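Local coordinates for protein 4-amino-4-deoxy-L-arabinose transferase or related glycosyltransferases of PMT family (Cupriavidus metallidurans, PDB 5EZM) that probably transfers aminoarabinose from a polyprenyl phosphate carrier to lipid A, as a zinc-binding integral membrane glycosyltransferase of the GT-C fold, at residues S368-M379 against L431-Y442; A416-A427 against V441-F450. All blocks are in the same frame, centred on the assembly; numbering follows the deposited sequence.

Interaction 1: residues S368-M379 against L431-Y442; sequences SPRSWGKQLIGM and LRRGVLPSVAVY. With MPG ([(Z)-octadec-9-enyl] (2R)-2,3-bis(oxidanyl)propanoate), chain I.
W372 and Y442 meet between two nearly parallel helical segments, 369-379 and 435-442, whose axes run 18° apart and approach to 10.3 Å. W372 reaches across as a knob into the hole formed by V435, S438, V439 and Y442; with CG anti to the backbone N (chi1 -179°), the indole extends away from its own helix into this hole. V439 CG2 lies over one face of the indole, 3.6 Å from the centroid of the five-membered ring, a CH-pi contact, while L376 CG of its own helix covers the opposite face toward the rim. The far edge of the six-membered ring, CZ2 and CH2, points into the face of Y442 in a T-shaped pair, centroids 4.8 Å apart and planes at 89°. At the indole edge, W372 NE1 gives a weak, bent hydrogen bond to S438 OG (3.0 Å); the stronger partner of S438 OG is the carbonyl of A427, outside these segments. In one of its two modelled conformers, M379 CG approaches the phenol edge in the ring plane, and L376 CD2 comes 3.4 Å from Y442 CD1. An alanine in place of Y442 would probably leave the W372 edge without its T-shaped partner and the carbonyl of P298, which accepts a hydrogen bond from the phenol, without that donor. Near the helix starts, V435 CG2 packs on P369. Along K374, Q375 and G378 runs a bound MPG, its C3 3.7 Å from G378 CA. The chemistry is thus mainly aromatic and apolar: backbone carbonyls satisfy the serine and tyrosine hydroxyls, and the indole N-H makes a weak bond to the serine.

Interaction 2: residues A416-A427 against V441-F450; sequences AFVVMLLGIAVA and VYAMGMYLGF
A416 starts a close antiparallel helix pair, 416-427 against 441-450 (axes 7.7 Å apart, 175°), by placing its CB against G449 O. One turn on, V419 CG1 lies 3.5 Å from G449 CA; its chi1 of 53° turns that methyl onto the glycine. M420 is the knob of the contact, seated among G445, M446, G449 and F450. Extended beyond CG, its chain carries CE over the centre of the F450 ring, 3.4 Å from the centroid and 6° off the normal, with SD farther above the same ring in a Met-aromatic contact. Its CG also meets M446 SD at 3.8 Å, the two side chains crossing at about a right angle. At G423 the backbones come together, CA to CA of G445 at 4.2 Å, where a CB on either glycine would clash. I424 then spans M446 and Y442: CD1 touches M446 CE at 3.6 Å, and CG1 sits at the edge of the phenol ring. V426 CG1 meets V441 CG1, and A427 CB rests on Y442 CB. No hydrogen bond crosses this interface; the small residues let the two transmembrane helices approach closely, with methionine, isoleucine and aromatic groups packing along one flank.

Helix 435-456 serves both contacts, meeting helix 369-389 in interaction 1 through its first turns and helix 403-430 in interaction 2 farther along. Y442 belongs to both, a serine-to-carbonyl hydrogen bond is the polar link between them, and L376 O packs against I424 CG2; the three helices therefore form one continuous bundle. Both contacts are mostly buried, but interaction 1 extends to the exposed helix start at S368 and P369, whereas none of the touching residues of interaction 2 is exposed. Their chemistry follows the helix spacing: widely spaced parallel helices bridged by large rings and a weak polar bond, against antiparallel helices brought together at glycines by wholly apolar side-chain contacts.

Interaction 1: residues S368-M379 against L431-Y442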
loop_
_atom_site.group_PDB
_atom_site.type_symbol
_atom_site.label_atom_id
_atom_site.label_comp_id
_atom_site.label_asym_id
_atom_site.label_seq_id
_atom_site.Cartn_x
_atom_site.Cartn_y
_atom_site.Cartn_z
ATOM N N SER A 368 -12.596 -3.461 31.362
ATOM C CA SER A 368 -13.325 -2.586 32.267
ATOM C C SER A 368 -12.901 -1.142 32.026
ATOM O O SER A 368 -11.938 -0.876 31.302
ATOM C CB SER A 368 -13.060 -3.005 33.708
ATOM O OG SER A 368 -11.680 -2.910 34.008
ATOM N N PRO A 369 -13.623 -0.171 32.600
ATOM C CA PRO A 369 -13.175 1.227 32.469
ATOM C C PRO A 369 -11.777 1.481 33.009
ATOM O O PRO A 369 -11.023 2.256 32.406
ATOM C CB PRO A 369 -14.243 2.000 33.253
ATOM C CG PRO A 369 -15.470 1.183 33.084
ATOM C CD PRO A 369 -15.008 -0.254 33.096
ATOM N N ARG A 370 -11.399 0.844 34.120
ATOM C CA ARG A 370 -10.087 1.113 34.703
ATOM C C ARG A 370 -8.961 0.608 33.804
ATOM O O ARG A 370 -7.912 1.256 33.690
ATOM C CB ARG A 370 -9.991 0.488 36.095
ATOM C CG ARG A 370 -8.732 0.872 36.860
ATOM C CD ARG A 370 -8.764 0.332 38.274
ATOM N NE ARG A 370 -7.552 0.658 39.022
ATOM C CZ ARG A 370 -7.377 1.779 39.716
ATOM N NH1 ARG A 370 -8.336 2.694 39.754
ATOM N NH2 ARG A 370 -6.243 1.986 40.369
ATOM N N SER A 371 -9.162 -0.546 33.159
ATOM C CA SER A 371 -8.143 -1.089 32.263
ATOM C C SER A 371 -7.922 -0.169 31.071
ATOM O O SER A 371 -6.778 0.146 30.706
ATOM C CB SER A 371 -8.547 -2.487 31.794
ATOM O OG SER A 371 -8.566 -3.412 32.867
ATOM N N TRP A 372 -9.013 0.276 30.447
ATOM C CA TRP A 372 -8.871 1.235 29.363
ATOM C C TRP A 372 -8.234 2.525 29.856
ATOM O O TRP A 372 -7.491 3.173 29.109
ATOM C CB TRP A 372 -10.219 1.520 28.705
ATOM C CG TRP A 372 -10.075 2.488 27.580
ATOM C CD1 TRP A 372 -10.647 3.722 27.476
ATOM C CD2 TRP A 372 -9.262 2.322 26.416
ATOM N NE1 TRP A 372 -10.255 4.327 26.306
ATOM C CE2 TRP A 372 -9.402 3.488 25.639
ATOM C CE3 TRP A 372 -8.436 1.293 25.948
ATOM C CZ2 TRP A 372 -8.748 3.655 24.421
ATOM C CZ3 TRP A 372 -7.785 1.462 24.742
ATOM C CH2 TRP A 372 -7.946 2.632 23.991
ATOM N N GLY A 373 -8.504 2.910 31.106
ATOM C CA GLY A 373 -7.779 4.027 31.690
ATOM C C GLY A 373 -6.278 3.800 31.677
ATOM O O GLY A 373 -5.507 4.688 31.299
ATOM N N LYS A 374 -5.847 2.600 32.086
ATOM C CA LYS A 374 -4.433 2.240 31.998
ATOM C C LYS A 374 -3.905 2.453 30.585
ATOM O O LYS A 374 -2.855 3.080 30.382
ATOM C CB LYS A 374 -4.229 0.784 32.419
ATOM C CG LYS A 374 -4.663 0.438 33.835
ATOM C CD LYS A 374 -4.533 -1.060 34.074
ATOM C CE LYS A 374 -4.648 -1.412 35.547
ATOM N NZ LYS A 374 -5.903 -0.896 36.152
ATOM N N GLN A 375 -4.633 1.937 29.589
ATOM C CA GLN A 375 -4.197 2.106 28.205
ATOM C C GLN A 375 -4.062 3.581 27.840
ATOM O O GLN A 375 -3.080 3.982 27.205
ATOM C CB GLN A 375 -5.167 1.403 27.256
ATOM C CG GLN A 375 -5.156 -0.107 27.378
ATOM C CD GLN A 375 -3.788 -0.698 27.102
ATOM O OE1 GLN A 375 -3.023 -0.170 26.295
ATOM N NE2 GLN A 375 -3.471 -1.797 27.776
ATOM N N LEU A 376 -5.034 4.405 28.243
ATOM C CA LEU A 376 -4.978 5.832 27.937
ATOM C C LEU A 376 -3.764 6.487 28.577
ATOM O O LEU A 376 -3.154 7.387 27.989
ATOM C CB LEU A 376 -6.256 6.527 28.405
ATOM C CG LEU A 376 -7.514 6.277 27.584
ATOM C CD1 LEU A 376 -8.714 6.967 28.220
ATOM C CD2 LEU A 376 -7.292 6.770 26.173
ATOM N N ILE A 377 -3.407 6.061 29.791
ATOM C CA ILE A 377 -2.224 6.613 30.447
ATOM C C ILE A 377 -0.971 6.258 29.657
ATOM O O ILE A 377 -0.154 7.129 29.327
ATOM C CB ILE A 377 -2.131 6.116 31.899
ATOM C CG1 ILE A 377 -3.284 6.681 32.729
ATOM C CG2 ILE A 377 -0.788 6.501 32.498
ATOM C CD1 ILE A 377 -3.299 6.195 34.156
ATOM N N GLY A 378 -0.805 4.972 29.337
ATOM C CA GLY A 378 0.365 4.564 28.575
ATOM C C GLY A 378 0.480 5.294 27.249
ATOM O O GLY A 378 1.546 5.815 26.899
ATOM N N MET A 379 -0.624 5.353 26.498
ATOM C CA MET A 379 -0.577 5.987 25.185
ATOM C C MET A 379 -0.366 7.490 25.292
ATOM O O MET A 379 0.258 8.091 24.410
ATOM C CB MET A 379 -1.848 5.684 24.395
ATOM C CG MET A 379 -1.719 6.031 22.923
ATOM S SD MET A 379 -0.264 5.256 22.191
ATOM C CE MET A 379 -0.194 6.081 20.603
ATOM N N LEU A 431 -14.566 8.701 29.427
ATOM C CA LEU A 431 -14.528 7.376 30.039
ATOM C C LEU A 431 -15.674 7.169 31.022
ATOM O O LEU A 431 -16.136 6.037 31.204
ATOM C CB LEU A 431 -13.182 7.154 30.733
ATOM C CG LEU A 431 -12.936 5.770 31.345
ATOM C CD1 LEU A 431 -13.288 4.668 30.356
ATOM C CD2 LEU A 431 -11.493 5.635 31.800
ATOM N N ARG A 432 -16.154 8.243 31.654
ATOM C CA ARG A 432 -17.268 8.118 32.589
ATOM C C ARG A 432 -18.533 7.598 31.919
ATOM O O ARG A 432 -19.399 7.043 32.603
ATOM C CB ARG A 432 -17.555 9.467 33.251
ATOM N N ARG A 433 -18.660 7.757 30.604
ATOM C CA ARG A 433 -19.846 7.332 29.873
ATOM C C ARG A 433 -19.718 5.926 29.295
ATOM O O ARG A 433 -20.618 5.482 28.572
ATOM C CB ARG A 433 -20.153 8.330 28.750
ATOM N N GLY A 434 -18.631 5.220 29.593
ATOM C CA GLY A 434 -18.452 3.870 29.093
ATOM C C GLY A 434 -17.132 3.657 28.381
ATOM O O GLY A 434 -16.465 4.620 27.986
ATOM N N VAL A 435 -16.745 2.393 28.207
ATOM C CA VAL A 435 -15.481 2.096 27.541
ATOM C C VAL A 435 -15.587 2.360 26.045
ATOM O O VAL A 435 -14.677 2.935 25.439
ATOM C CB VAL A 435 -15.049 0.647 27.834
ATOM C CG1 VAL A 435 -13.885 0.248 26.948
ATOM C CG2 VAL A 435 -14.672 0.496 29.296
ATOM N N LEU A 436 -16.701 1.959 25.428
ATOM C CA LEU A 436 -16.838 2.093 23.978
ATOM C C LEU A 436 -16.750 3.535 23.491
ATOM O O LEU A 436 -16.018 3.786 22.518
ATOM C CB LEU A 436 -18.139 1.427 23.519
ATOM C CG LEU A 436 -18.481 1.566 22.034
ATOM C CD1 LEU A 436 -17.322 1.116 21.157
ATOM C CD2 LEU A 436 -19.735 0.776 21.708
ATOM N N PRO A 437 -17.449 4.519 24.079
ATOM C CA PRO A 437 -17.264 5.900 23.597
ATOM C C PRO A 437 -15.844 6.409 23.777
ATOM O O PRO A 437 -15.309 7.079 22.883
ATOM C CB PRO A 437 -18.274 6.701 24.432
ATOM C CG PRO A 437 -18.497 5.876 25.650
ATOM C CD PRO A 437 -18.442 4.459 25.167
ATOM N N SER A 438 -15.213 6.095 24.912
ATOM C CA SER A 438 -13.830 6.508 25.137
ATOM C C SER A 438 -12.904 5.928 24.073
ATOM O O SER A 438 -12.057 6.638 23.516
ATOM C CB SER A 438 -13.385 6.080 26.538
ATOM O OG SER A 438 -12.103 6.590 26.855
ATOM N N VAL A 439 -13.062 4.638 23.768
ATOM C CA VAL A 439 -12.229 3.999 22.754
ATOM C C VAL A 439 -12.512 4.592 21.379
ATOM O O VAL A 439 -11.603 4.732 20.554
ATOM C CB VAL A 439 -12.439 2.471 22.772
ATOM C CG1 VAL A 439 -11.630 1.803 21.679
ATOM C CG2 VAL A 439 -12.046 1.899 24.118
ATOM N N ALA A 440 -13.768 4.957 21.111
ATOM C CA ALA A 440 -14.111 5.546 19.818
ATOM C C ALA A 440 -13.440 6.903 19.632
ATOM O O ALA A 440 -12.826 7.168 18.590
ATOM C CB ALA A 440 -15.629 5.678 19.688
ATOM N N VAL A 441 -13.544 7.775 20.639
ATOM C CA VAL A 441 -12.909 9.087 20.559
ATOM C C VAL A 441 -11.393 8.947 20.481
ATOM O O VAL A 441 -10.726 9.649 19.711
ATOM C CB VAL A 441 -13.338 9.951 21.759
ATOM C CG1 VAL A 441 -12.602 11.268 21.747
ATOM C CG2 VAL A 441 -14.843 10.176 21.735
ATOM N N TYR A 442 -10.828 8.035 21.276
ATOM C CA TYR A 442 -9.386 7.803 21.261
ATOM C C TYR A 442 -8.913 7.346 19.884
ATOM O O TYR A 442 -7.932 7.871 19.341
ATOM C CB TYR A 442 -9.042 6.779 22.342
ATOM C CG TYR A 442 -7.709 6.079 22.215
ATOM C CD1 TYR A 442 -6.576 6.588 22.831
ATOM C CD2 TYR A 442 -7.594 4.884 21.513
ATOM C CE1 TYR A 442 -5.360 5.940 22.736
ATOM C CE2 TYR A 442 -6.384 4.229 21.411
ATOM C CZ TYR A 442 -5.270 4.762 22.024
ATOM O OH TYR A 442 -4.062 4.114 21.926
HETATM C C2 MPG I . 2.030 1.009 27.119
HETATM C C3 MPG I . 0.755 0.896 27.945
HETATM C C4 MPG I . 0.773 -0.313 28.866
HETATM C C5 MPG I . -0.583 -0.534 29.553
HETATM C C6 MPG I . -0.636 -1.876 30.298
HETATM C C7 MPG I . -2.008 -2.130 30.947
HETATM C C8 MPG I . -2.100 -3.530 31.599
HETATM C C1 MPG I . 1.899 2.049 26.003
#

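Interaction 2: residues A416-A427 against V441-F450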
loop_
_atom_site.group_PDB
_atom_site.type_symbol
_atom_site.label_atom_id
_atom_site.label_comp_id
_atom_site.label_asym_id
_atom_site.label_seq_id
_atom_site.Cartn_x
_atom_site.Cartn_y
_atom_site.Cartn_z
ATOM N N ALA A 416 0.845 16.282 14.835
ATOM C CA ALA A 416 0.230 14.957 14.863
ATOM C C ALA A 416 0.185 14.402 16.284
ATOM O O ALA A 416 -0.866 13.946 16.756
ATOM C CB ALA A 416 0.985 14.008 13.930
ATOM N N PHE A 417 1.315 14.439 16.992
ATOM C CA PHE A 417 1.288 13.949 18.366
ATOM C C PHE A 417 0.416 14.827 19.256
ATOM O O PHE A 417 -0.150 14.339 20.242
ATOM C CB PHE A 417 2.708 13.841 18.923
ATOM C CG PHE A 417 3.464 12.648 18.407
ATOM C CD1 PHE A 417 3.077 11.366 18.760
ATOM C CD2 PHE A 417 4.551 12.809 17.565
ATOM C CE1 PHE A 417 3.764 10.265 18.285
ATOM C CE2 PHE A 417 5.243 11.711 17.085
ATOM C CZ PHE A 417 4.849 10.437 17.445
ATOM N N VAL A 418 0.269 16.110 18.917
ATOM C CA VAL A 418 -0.587 16.981 19.715
ATOM C C VAL A 418 -2.050 16.573 19.566
ATOM O O VAL A 418 -2.782 16.474 20.556
ATOM C CB VAL A 418 -0.364 18.459 19.347
ATOM C CG1 VAL A 418 -1.504 19.319 19.872
ATOM C CG2 VAL A 418 0.950 18.948 19.932
ATOM N N VAL A 419 -2.499 16.318 18.334
ATOM C CA VAL A 419 -3.890 15.904 18.163
ATOM C C VAL A 419 -4.105 14.517 18.761
ATOM O O VAL A 419 -5.188 14.227 19.292
ATOM C CB VAL A 419 -4.321 15.980 16.680
ATOM C CG1 VAL A 419 -3.382 15.221 15.792
ATOM C CG2 VAL A 419 -5.740 15.459 16.494
ATOM N N MET A 420 -3.086 13.652 18.723
ATOM C CA MET A 420 -3.177 12.396 19.465
ATOM C C MET A 420 -3.427 12.656 20.947
ATOM O O MET A 420 -4.312 12.043 21.558
ATOM C CB MET A 420 -1.906 11.570 19.282
ATOM C CG MET A 420 -1.714 11.004 17.893
ATOM S SD MET A 420 -0.208 10.019 17.783
ATOM C CE MET A 420 -0.029 9.886 16.005
ATOM N N LEU A 421 -2.658 13.573 21.540
ATOM C CA LEU A 421 -2.831 13.879 22.956
ATOM C C LEU A 421 -4.216 14.449 23.237
ATOM O O LEU A 421 -4.838 14.117 24.252
ATOM C CB LEU A 421 -1.749 14.852 23.421
ATOM C CG LEU A 421 -0.351 14.260 23.579
ATOM C CD1 LEU A 421 0.648 15.340 23.965
ATOM C CD2 LEU A 421 -0.372 13.148 24.614
ATOM N N LEU A 422 -4.713 15.316 22.352
ATOM C CA LEU A 422 -6.059 15.853 22.521
ATOM C C LEU A 422 -7.089 14.733 22.538
ATOM O O LEU A 422 -7.904 14.639 23.463
ATOM C CB LEU A 422 -6.372 16.857 21.411
ATOM C CG LEU A 422 -5.554 18.150 21.420
ATOM C CD1 LEU A 422 -5.883 19.010 20.210
ATOM C CD2 LEU A 422 -5.790 18.921 22.708
ATOM N N GLY A 423 -7.050 13.860 21.526
ATOM C CA GLY A 423 -7.968 12.733 21.494
ATOM C C GLY A 423 -7.887 11.872 22.743
ATOM O O GLY A 423 -8.910 11.411 23.256
ATOM N N ILE A 424 -6.672 11.651 23.251
ATOM C CA ILE A 424 -6.514 10.876 24.480
ATOM C C ILE A 424 -7.184 11.590 25.648
ATOM O O ILE A 424 -7.870 10.965 26.469
ATOM C CB ILE A 424 -5.020 10.617 24.755
ATOM C CG1 ILE A 424 -4.441 9.672 23.702
ATOM C CG2 ILE A 424 -4.807 10.064 26.165
ATOM C CD1 ILE A 424 -2.964 9.433 23.868
ATOM N N ALA A 425 -7.008 12.911 25.730
ATOM C CA ALA A 425 -7.575 13.678 26.835
ATOM C C ALA A 425 -9.099 13.642 26.809
ATOM O O ALA A 425 -9.743 13.353 27.826
ATOM C CB ALA A 425 -7.066 15.118 26.783
ATOM N N VAL A 426 -9.697 13.931 25.650
ATOM C CA VAL A 426 -11.154 13.917 25.581
ATOM C C VAL A 426 -11.690 12.497 25.758
ATOM O O VAL A 426 -12.784 12.305 26.302
ATOM C CB VAL A 426 -11.643 14.569 24.271
ATOM C CG1 VAL A 426 -10.914 14.002 23.084
ATOM C CG2 VAL A 426 -13.142 14.393 24.105
ATOM N N ALA A 427 -10.927 11.483 25.340
ATOM C CA ALA A 427 -11.331 10.106 25.616
ATOM C C ALA A 427 -11.365 9.837 27.116
ATOM O O ALA A 427 -12.292 9.189 27.620
ATOM C CB ALA A 427 -10.390 9.126 24.917
ATOM N N VAL A 441 -13.544 7.775 20.639
ATOM C CA VAL A 441 -12.909 9.087 20.559
ATOM C C VAL A 441 -11.393 8.947 20.481
ATOM O O VAL A 441 -10.726 9.649 19.711
ATOM C CB VAL A 441 -13.338 9.951 21.759
ATOM C CG1 VAL A 441 -12.602 11.268 21.747
ATOM C CG2 VAL A 441 -14.843 10.176 21.735
ATOM N N TYR A 442 -10.828 8.035 21.276
ATOM C CA TYR A 442 -9.386 7.803 21.261
ATOM C C TYR A 442 -8.913 7.346 19.884
ATOM O O TYR A 442 -7.932 7.871 19.341
ATOM C CB TYR A 442 -9.042 6.779 22.342
ATOM C CG TYR A 442 -7.709 6.079 22.215
ATOM C CD1 TYR A 442 -6.576 6.588 22.831
ATOM C CD2 TYR A 442 -7.594 4.884 21.513
ATOM C CE1 TYR A 442 -5.360 5.940 22.736
ATOM C CE2 TYR A 442 -6.384 4.229 21.411
ATOM C CZ TYR A 442 -5.270 4.762 22.024
ATOM O OH TYR A 442 -4.062 4.114 21.926
ATOM N N ALA A 443 -9.612 6.373 19.295
ATOM C CA ALA A 443 -9.242 5.884 17.970
ATOM C C ALA A 443 -9.387 6.973 16.915
ATOM O O ALA A 443 -8.571 7.057 15.990
ATOM C CB ALA A 443 -10.093 4.670 17.601
ATOM N N MET A 444 -10.425 7.809 17.028
ATOM C CA MET A 444 -10.563 8.930 16.101
ATOM C C MET A 444 -9.392 9.898 16.233
ATOM O O MET A 444 -8.854 10.380 15.225
ATOM C CB MET A 444 -11.888 9.651 16.342
ATOM C CG MET A 444 -12.042 10.945 15.562
ATOM S SD MET A 444 -12.089 10.702 13.776
ATOM C CE MET A 444 -13.689 9.923 13.566
ATOM N N GLY A 445 -8.977 10.187 17.467
ATOM C CA GLY A 445 -7.823 11.048 17.663
ATOM C C GLY A 445 -6.557 10.463 17.071
ATOM O O GLY A 445 -5.778 11.170 16.427
ATOM N N MET A 446 -6.338 9.161 17.274
ATOM C CA MET A 446 -5.170 8.503 16.694
ATOM C C MET A 446 -5.207 8.566 15.175
ATOM O O MET A 446 -4.204 8.896 14.531
ATOM C CB MET A 446 -5.097 7.052 17.169
ATOM C CG MET A 446 -4.709 6.909 18.618
ATOM S SD MET A 446 -3.054 7.557 18.891
ATOM C CE MET A 446 -3.252 8.260 20.519
ATOM N N TYR A 447 -6.362 8.252 14.584
ATOM C CA TYR A 447 -6.477 8.234 13.130
ATOM C C TYR A 447 -6.210 9.614 12.542
ATOM O O TYR A 447 -5.455 9.752 11.571
ATOM C CB TYR A 447 -7.861 7.730 12.725
ATOM C CG TYR A 447 -8.211 8.003 11.281
ATOM C CD1 TYR A 447 -7.528 7.371 10.252
ATOM C CD2 TYR A 447 -9.229 8.885 10.949
ATOM C CE1 TYR A 447 -7.845 7.615 8.934
ATOM C CE2 TYR A 447 -9.556 9.131 9.634
ATOM C CZ TYR A 447 -8.861 8.494 8.632
ATOM O OH TYR A 447 -9.181 8.738 7.317
ATOM N N LEU A 448 -6.819 10.651 13.122
ATOM C CA LEU A 448 -6.535 12.005 12.661
ATOM C C LEU A 448 -5.063 12.349 12.854
ATOM O O LEU A 448 -4.463 13.035 12.019
ATOM C CB LEU A 448 -7.426 13.011 13.391
ATOM C CG LEU A 448 -8.934 12.899 13.147
ATOM C CD1 LEU A 448 -9.689 13.968 13.923
ATOM C CD2 LEU A 448 -9.257 12.978 11.665
ATOM N N GLY A 449 -4.461 11.866 13.940
ATOM C CA GLY A 449 -3.059 12.112 14.213
ATOM C C GLY A 449 -2.141 11.552 13.149
ATOM O O GLY A 449 -1.361 12.289 12.535
ATOM N N PHE A 450 -2.231 10.243 12.912
ATOM C CA PHE A 450 -1.390 9.632 11.892
ATOM C C PHE A 450 -1.732 10.148 10.501
ATOM O O PHE A 450 -0.857 10.187 9.626
ATOM C CB PHE A 450 -1.507 8.112 11.957
ATOM C CG PHE A 450 -0.840 7.514 13.162
ATOM C CD1 PHE A 450 0.540 7.395 13.215
ATOM C CD2 PHE A 450 -1.586 7.085 14.244
ATOM C CE1 PHE A 450 1.161 6.853 14.321
ATOM C CE2 PHE A 450 -0.968 6.543 15.353
ATOM C CZ PHE A 450 0.409 6.428 15.390
#